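PDB 6M6U: toxin-antitoxin system toxin HepN family, which cleaves mRNA as the growth-inhibiting toxin of a type VII toxin-antitoxin pair and is neutralised by its cognate antitoxin MntA, mostly through tri-AMPylation. Local coordinates for residues N2-I5 against I6-A10; I16-I19 against Q20-Y23; S72-L75 against L76-N80. One frame throughout, in Å; residues are numbered along the deposited sequence.

Contact 1 of 3, residues N2-I5 against I6-A10; sequences NDII and INKIA
Asn2 O accepts the amide of Ile6 N at 3.1 Å, and the same i-to-i+4 step is repeated by Asn7 N on Asp3 O, Lys8 N on Ile4 O and Ile9 N on Ile5 O. The last of these, Ile9 N to Ile5 O, measures 2.9 Å with an N-H...O angle of 164°. From Asp3 onward the phi/psi values are helical, and ahead of that residue Asn2 OD1 receives a weak bond from Ile4 N at 3.3 Å. These are the opening turns of helix 3-23, the first helix of an all-helical HepT-like fold. Asn7 turns its carboxamide back over the preceding turn, with CG beside its own backbone N (chi1 -71°). Its ND2 is modelled 2.4 Å from Asp3 O, too close for an ordinary hydrogen bond, so the detail of this approach is doubtful. On another flank, Ile5 CG2 meets Ile9 CG1 at 4.2 Å, the two branched chains crossing obliquely. Ile5 also packs on Ile53 and His56 of helix 33-60 and on Ile130 of helix 120-131. Lys8 lays CG 3.1 Å from Ile4 O, then bends at chi2 (-57°) and runs away from the turn to a salt bridge between its NZ and Asp52 OD2. Asp3 and Ile4 pack on Gln98 and Glu101 of the antitoxin chain, respectively.

Contact 2 of 3, residues I16-I19 against Q20-Y23; sequences IKRI and QQVY
Bends at chi2 (-65°) and chi3 (-62°) curl the Arg18 chain forward along the helix, so that its guanidinium comes to lie beside Val22, one turn on. Val22 in turn holds CG2 on the side of its own backbone N, the branch that points back toward Arg18. The methyl sits over one face of the guanidinium, with Val22 CG2 at 3.6 Å from Arg18 CZ and at 3.3 Å from Arg18 NH2. This is apolar packing against a flat cation, leaving the N-H groups at the rim for polar partners. Gln21 stands at that rim: its OE1 is near the guanidinium plane but 4.2 Å from Arg18 NH1, and the amide is turned 82° against the guanidinium. The firm partners of Arg18 NH2 belong to the second subunit, another copy of the toxin, where Asp37 forms a salt bridge and Thr34 a hydrogen bond.

Gln20 lies alongside Ile16, both reaching out from the same flank, with Ile16 CG2 3.7 Å from Gln20 NE2. Regular alpha-helical bonds join the turns beneath, including Gln20 N to Ile16 O at 2.8 Å and Val22 N to Arg18 O at 3.0 Å.

These residues form the C-terminal turns of helix 3-23. Arg18 and Val22 face Ser38 of helix 33-60, Ile16 packs on Leu120 and Phe123 of helix 120-131, and Ile19 bridges Leu120 and Val116. Tyr23 lies on Val113 and Val116 of helix 109-118.

Contact 3 of 3, residues S72-L75 against L76-N80; sequences SFTL and LAQNN
Phe73 and Leu76 meet on the inward side of helix 69-78, whose end is built as a Schellman motif. Its evidence is the positive phi of Asn80 (57°) together with the two closing bonds of the motif, 5→2 from Asn80 N to Ala77 O at 2.8 Å and 6→1 from Leu81 N to Leu76 O.

The buried side is made by Ser72, Phe73 and Leu76. Phe73 CD1 approaches Leu76 CD1 at 4.3 Å, obliquely to the ring. Leu76 CG lies 3.3 Å from Ser72 O, while the backbone bond from Leu76 N to that oxygen is weak. Ser72 O also accepts from Asn58 ND2, and Ser72 OG is bonded to Asn55 OD1, so this flank is pressed against helix 33-60. Phe73 reaches Leu90 and Lys91 of helix 84-102.

The outer side is more open to solvent: Gln78 is exposed, and Thr74 and Leu75 are partly so. The Gln78 chain continues extended beyond CG, passing across Thr74 and Leu75. Gln78 CD is 4.0 Å from Thr74 CG2, and Gln78 OE1 comes to 3.2 Å from Leu75 CD2, a contact of amide oxygen with methyl. Thr74 OG1 is hydrogen-bonded to Lys91 NZ.

Where the helix stops, Asn79 folds its carboxamide back on the last turn. Leu75 O then takes two donors, Asn79 N and Asn79 ND2, which arrive from opposite faces of the carbonyl plane. The second is the shorter: Asn79 ND2 to Leu75 O is 2.6 Å, with the oxygen only 7° out of the plane of the Asn79 amide.

In the fold
Contacts 1 and 2 are the opening and closing turns of the same helix 3-23, their centres 20 Å apart, while contact 3 ends the separate helix 69-78. Contact 3 lies 19 Å from contact 1 and 29 Å from contact 2, centre to centre. No two of them touch. Helix 33-60 packs against side chains of all three. The side chains of Phe73, Ile19 and Lys8 lie about 7, 10 and 12 Å from the side chain of Arg97 of the same chain, an active-site residue by similarity. Lys8 also packs on His102 of the second subunit, likewise active-site by similarity; Arg18 of contact 2 bonds to that subunit through its Asp37 and Thr34.

Contact 1 of 3, residues N2-I5 against I6-A10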
loop_
_atom_site.group_PDB
_atom_site.type_symbol
_atom_site.label_atom_id
_atom_site.label_comp_id
_atom_site.label_asym_id
_atom_site.label_seq_id
_atom_site.Cartn_x
_atom_site.Cartn_y
_atom_site.Cartn_z
ATOM N N ASN B 2 -8.979 -16.624 -46.555
ATOM C CA ASN B 2 -8.956 -15.703 -45.423
ATOM C C ASN B 2 -9.242 -14.281 -45.900
ATOM O O ASN B 2 -8.655 -13.826 -46.879
ATOM C CB ASN B 2 -7.604 -15.761 -44.708
ATOM C CG ASN B 2 -7.704 -15.399 -43.236
ATOM O OD1 ASN B 2 -7.871 -14.231 -42.880
ATOM N ND2 ASN B 2 -7.593 -16.401 -42.372
ATOM N N ASP B 3 -10.143 -13.578 -45.204
ATOM C CA ASP B 3 -10.537 -12.244 -45.651
ATOM C C ASP B 3 -9.427 -11.220 -45.448
ATOM O O ASP B 3 -9.335 -10.253 -46.213
ATOM C CB ASP B 3 -11.808 -11.795 -44.930
ATOM C CG ASP B 3 -13.067 -12.306 -45.600
ATOM O OD1 ASP B 3 -12.974 -12.789 -46.749
ATOM O OD2 ASP B 3 -14.151 -12.217 -44.983
ATOM N N ILE B 4 -8.585 -11.402 -44.430
ATOM C CA ILE B 4 -7.461 -10.491 -44.230
ATOM C C ILE B 4 -6.453 -10.640 -45.362
ATOM O O ILE B 4 -5.969 -9.648 -45.919
ATOM C CB ILE B 4 -6.810 -10.733 -42.857
ATOM C CG1 ILE B 4 -7.563 -9.964 -41.774
ATOM C CG2 ILE B 4 -5.340 -10.338 -42.874
ATOM C CD1 ILE B 4 -7.026 -10.195 -40.387
ATOM N N ILE B 5 -6.126 -11.885 -45.718
ATOM C CA ILE B 5 -5.201 -12.127 -46.820
ATOM C C ILE B 5 -5.741 -11.517 -48.107
ATOM O O ILE B 5 -5.009 -10.863 -48.857
ATOM C CB ILE B 5 -4.944 -13.638 -46.979
ATOM C CG1 ILE B 5 -4.227 -14.194 -45.749
ATOM C CG2 ILE B 5 -4.142 -13.909 -48.243
ATOM C CD1 ILE B 5 -2.879 -13.576 -45.503
ATOM N N ILE B 6 -7.039 -11.697 -48.364
ATOM C CA ILE B 6 -7.636 -11.238 -49.617
ATOM C C ILE B 6 -7.588 -9.716 -49.720
ATOM O O ILE B 6 -7.240 -9.163 -50.770
ATOM C CB ILE B 6 -9.075 -11.775 -49.744
ATOM C CG1 ILE B 6 -9.060 -13.294 -49.971
ATOM C CG2 ILE B 6 -9.822 -11.054 -50.856
ATOM C CD1 ILE B 6 -10.379 -13.983 -49.654
ATOM N N ASN B 7 -7.920 -9.015 -48.633
ATOM C CA ASN B 7 -7.929 -7.554 -48.683
ATOM C C ASN B 7 -6.519 -6.990 -48.798
ATOM O O ASN B 7 -6.299 -5.997 -49.504
ATOM C CB ASN B 7 -8.642 -6.986 -47.457
ATOM C CG ASN B 7 -10.140 -7.217 -47.499
ATOM O OD1 ASN B 7 -10.904 -6.342 -47.909
ATOM N ND2 ASN B 7 -10.566 -8.404 -47.085
ATOM N N LYS B 8 -5.549 -7.604 -48.116
ATOM C CA LYS B 8 -4.172 -7.134 -48.229
ATOM C C LYS B 8 -3.619 -7.381 -49.629
ATOM O O LYS B 8 -2.875 -6.547 -50.162
ATOM C CB LYS B 8 -3.293 -7.802 -47.171
ATOM C CG LYS B 8 -3.694 -7.482 -45.738
ATOM C CD LYS B 8 -3.696 -5.984 -45.471
ATOM C CE LYS B 8 -4.234 -5.681 -44.077
ATOM N NZ LYS B 8 -4.217 -4.224 -43.759
ATOM N N ILE B 9 -3.967 -8.522 -50.238
ATOM C CA ILE B 9 -3.628 -8.759 -51.641
ATOM C C ILE B 9 -4.174 -7.634 -52.506
ATOM O O ILE B 9 -3.446 -7.023 -53.297
ATOM C CB ILE B 9 -4.166 -10.123 -52.113
ATOM C CG1 ILE B 9 -3.446 -11.281 -51.421
ATOM C CG2 ILE B 9 -4.043 -10.243 -53.628
ATOM C CD1 ILE B 9 -1.947 -11.195 -51.480
ATOM N N ALA B 10 -5.469 -7.339 -52.356
ATOM C CA ALA B 10 -6.096 -6.285 -53.149
ATOM C C ALA B 10 -5.380 -4.951 -52.970
ATOM O O ALA B 10 -5.221 -4.189 -53.931
ATOM C CB ALA B 10 -7.572 -6.155 -52.773
#

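Contact 2 of 3, residues I16-I19 against Q20-Y23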
loop_
_atom_site.group_PDB
_atom_site.type_symbol
_atom_site.label_atom_id
_atom_site.label_comp_id
_atom_site.label_asym_id
_atom_site.label_seq_id
_atom_site.Cartn_x
_atom_site.Cartn_y
_atom_site.Cartn_z
ATOM N N ILE B 16 0.445 -1.005 -56.379
ATOM C CA ILE B 16 1.434 -1.170 -57.447
ATOM C C ILE B 16 0.976 -0.441 -58.703
ATOM O O ILE B 16 1.770 0.230 -59.380
ATOM C CB ILE B 16 1.694 -2.659 -57.736
ATOM C CG1 ILE B 16 2.442 -3.314 -56.575
ATOM C CG2 ILE B 16 2.504 -2.822 -59.018
ATOM C CD1 ILE B 16 2.810 -4.752 -56.845
ATOM N N LYS B 17 -0.317 -0.557 -59.034
ATOM C CA LYS B 17 -0.854 0.211 -60.156
ATOM C C LYS B 17 -0.746 1.708 -59.898
ATOM O O LYS B 17 -0.429 2.477 -60.812
ATOM C CB LYS B 17 -2.303 -0.182 -60.439
ATOM C CG LYS B 17 -2.484 -1.627 -60.880
ATOM C CD LYS B 17 -3.641 -1.769 -61.871
ATOM C CE LYS B 17 -4.993 -1.553 -61.206
ATOM N NZ LYS B 17 -5.327 -2.634 -60.230
ATOM N N ARG B 18 -0.999 2.142 -58.658
ATOM C CA ARG B 18 -0.795 3.545 -58.311
ATOM C C ARG B 18 0.651 3.971 -58.544
ATOM O O ARG B 18 0.904 5.109 -58.956
ATOM C CB ARG B 18 -1.199 3.798 -56.856
ATOM C CG ARG B 18 -2.696 3.938 -56.638
ATOM C CD ARG B 18 -3.225 5.169 -57.349
ATOM N NE ARG B 18 -2.616 6.394 -56.838
ATOM C CZ ARG B 18 -2.462 7.508 -57.548
ATOM N NH1 ARG B 18 -2.864 7.555 -58.811
ATOM N NH2 ARG B 18 -1.897 8.576 -56.998
ATOM N N ILE B 19 1.610 3.072 -58.307
ATOM C CA ILE B 19 3.016 3.401 -58.532
ATOM C C ILE B 19 3.324 3.444 -60.024
ATOM O O ILE B 19 3.972 4.377 -60.512
ATOM C CB ILE B 19 3.936 2.405 -57.800
ATOM C CG1 ILE B 19 3.863 2.619 -56.284
ATOM C CG2 ILE B 19 5.375 2.532 -58.296
ATOM C CD1 ILE B 19 4.000 1.347 -55.471
ATOM N N GLN B 20 2.869 2.434 -60.772
ATOM C CA GLN B 20 3.103 2.419 -62.213
ATOM C C GLN B 20 2.431 3.604 -62.897
ATOM O O GLN B 20 3.003 4.210 -63.811
ATOM C CB GLN B 20 2.614 1.100 -62.807
ATOM C CG GLN B 20 3.488 -0.087 -62.430
ATOM C CD GLN B 20 2.783 -1.419 -62.591
ATOM O OE1 GLN B 20 1.562 -1.477 -62.750
ATOM N NE2 GLN B 20 3.551 -2.502 -62.542
ATOM N N GLN B 21 1.226 3.961 -62.453
ATOM C CA GLN B 21 0.499 5.061 -63.080
ATOM C C GLN B 21 1.144 6.408 -62.770
ATOM O O GLN B 21 1.258 7.265 -63.652
ATOM C CB GLN B 21 -0.959 5.040 -62.624
ATOM C CG GLN B 21 -1.791 6.221 -63.082
ATOM C CD GLN B 21 -3.277 5.943 -62.973
ATOM O OE1 GLN B 21 -4.078 6.848 -62.728
ATOM N NE2 GLN B 21 -3.651 4.677 -63.160
ATOM N N VAL B 22 1.573 6.613 -61.523
ATOM C CA VAL B 22 2.138 7.901 -61.131
ATOM C C VAL B 22 3.549 8.066 -61.679
ATOM O O VAL B 22 3.955 9.171 -62.059
ATOM C CB VAL B 22 2.094 8.050 -59.598
ATOM C CG1 VAL B 22 2.944 9.229 -59.139
ATOM C CG2 VAL B 22 0.661 8.230 -59.132
ATOM N N TYR B 23 4.317 6.976 -61.741
ATOM C CA TYR B 23 5.682 7.059 -62.251
ATOM C C TYR B 23 5.712 7.172 -63.772
ATOM O O TYR B 23 6.664 7.736 -64.325
ATOM C CB TYR B 23 6.498 5.850 -61.773
ATOM C CG TYR B 23 7.903 5.771 -62.335
ATOM C CD1 TYR B 23 8.961 6.430 -61.717
ATOM C CD2 TYR B 23 8.172 5.026 -63.477
ATOM C CE1 TYR B 23 10.246 6.356 -62.232
ATOM C CE2 TYR B 23 9.448 4.948 -63.997
ATOM C CZ TYR B 23 10.481 5.614 -63.372
ATOM O OH TYR B 23 11.750 5.533 -63.897
#

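Contact 3 of 3, residues S72-L75 against L76-N80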
loop_
_atom_site.group_PDB
_atom_site.type_symbol
_atom_site.label_atom_id
_atom_site.label_comp_id
_atom_site.label_asym_id
_atom_site.label_seq_id
_atom_site.Cartn_x
_atom_site.Cartn_y
_atom_site.Cartn_z
ATOM N N SER B 72 9.526 -10.996 -39.438
ATOM C CA SER B 72 8.297 -11.681 -39.817
ATOM C C SER B 72 8.447 -12.376 -41.163
ATOM O O SER B 72 7.896 -13.463 -41.367
ATOM C CB SER B 72 7.135 -10.693 -39.849
ATOM O OG SER B 72 5.901 -11.380 -39.917
ATOM N N PHE B 73 9.173 -11.757 -42.100
ATOM C CA PHE B 73 9.507 -12.451 -43.342
ATOM C C PHE B 73 10.506 -13.569 -43.086
ATOM O O PHE B 73 10.407 -14.647 -43.686
ATOM C CB PHE B 73 10.065 -11.471 -44.376
ATOM C CG PHE B 73 9.070 -10.456 -44.848
ATOM C CD1 PHE B 73 7.878 -10.855 -45.427
ATOM C CD2 PHE B 73 9.329 -9.103 -44.720
ATOM C CE1 PHE B 73 6.957 -9.925 -45.867
ATOM C CE2 PHE B 73 8.414 -8.166 -45.161
ATOM C CZ PHE B 73 7.226 -8.579 -45.737
ATOM N N THR B 74 11.480 -13.327 -42.203
ATOM C CA THR B 74 12.455 -14.359 -41.870
ATOM C C THR B 74 11.771 -15.620 -41.358
ATOM O O THR B 74 12.124 -16.732 -41.767
ATOM C CB THR B 74 13.449 -13.830 -40.835
ATOM O OG1 THR B 74 14.190 -12.738 -41.394
ATOM C CG2 THR B 74 14.414 -14.921 -40.409
ATOM N N LEU B 75 10.772 -15.468 -40.480
ATOM C CA LEU B 75 10.085 -16.632 -39.927
ATOM C C LEU B 75 9.318 -17.395 -41.003
ATOM O O LEU B 75 9.239 -18.628 -40.959
ATOM C CB LEU B 75 9.142 -16.217 -38.798
ATOM C CG LEU B 75 9.790 -15.754 -37.485
ATOM C CD1 LEU B 75 8.724 -15.431 -36.443
ATOM C CD2 LEU B 75 10.753 -16.806 -36.945
ATOM N N LEU B 76 8.728 -16.685 -41.968
ATOM C CA LEU B 76 8.058 -17.371 -43.071
ATOM C C LEU B 76 9.046 -18.190 -43.893
ATOM O O LEU B 76 8.709 -19.277 -44.381
ATOM C CB LEU B 76 7.339 -16.370 -43.972
ATOM C CG LEU B 76 6.220 -15.526 -43.359
ATOM C CD1 LEU B 76 5.765 -14.480 -44.362
ATOM C CD2 LEU B 76 5.050 -16.407 -42.935
ATOM N N ALA B 77 10.271 -17.681 -44.062
ATOM C CA ALA B 77 11.262 -18.384 -44.871
ATOM C C ALA B 77 11.783 -19.625 -44.157
ATOM O O ALA B 77 11.987 -20.669 -44.787
ATOM C CB ALA B 77 12.413 -17.443 -45.226
ATOM N N GLN B 78 12.011 -19.533 -42.843
ATOM C CA GLN B 78 12.464 -20.696 -42.086
ATOM C C GLN B 78 11.425 -21.809 -42.068
ATOM O O GLN B 78 11.785 -22.977 -41.877
ATOM C CB GLN B 78 12.827 -20.296 -40.654
ATOM C CG GLN B 78 13.737 -19.086 -40.571
ATOM C CD GLN B 78 14.104 -18.729 -39.147
ATOM O OE1 GLN B 78 13.276 -18.229 -38.386
ATOM N NE2 GLN B 78 15.357 -18.972 -38.781
ATOM N N ASN B 79 10.152 -21.476 -42.260
ATOM C CA ASN B 79 9.089 -22.456 -42.412
ATOM C C ASN B 79 8.839 -22.826 -43.871
ATOM O O ASN B 79 7.874 -23.545 -44.160
ATOM C CB ASN B 79 7.805 -21.931 -41.768
ATOM C CG ASN B 79 7.907 -21.841 -40.256
ATOM O OD1 ASN B 79 7.626 -22.808 -39.555
ATOM N ND2 ASN B 79 8.315 -20.680 -39.749
ATOM N N ASN B 80 9.684 -22.346 -44.786
ATOM C CA ASN B 80 9.621 -22.673 -46.213
ATOM C C ASN B 80 8.271 -22.330 -46.831
ATOM O O ASN B 80 7.790 -23.035 -47.723
ATOM C CB ASN B 80 9.962 -24.145 -46.468
ATOM C CG ASN B 80 11.450 -24.403 -46.434
ATOM O OD1 ASN B 80 11.984 -24.889 -45.439
ATOM N ND2 ASN B 80 12.133 -24.061 -47.521
#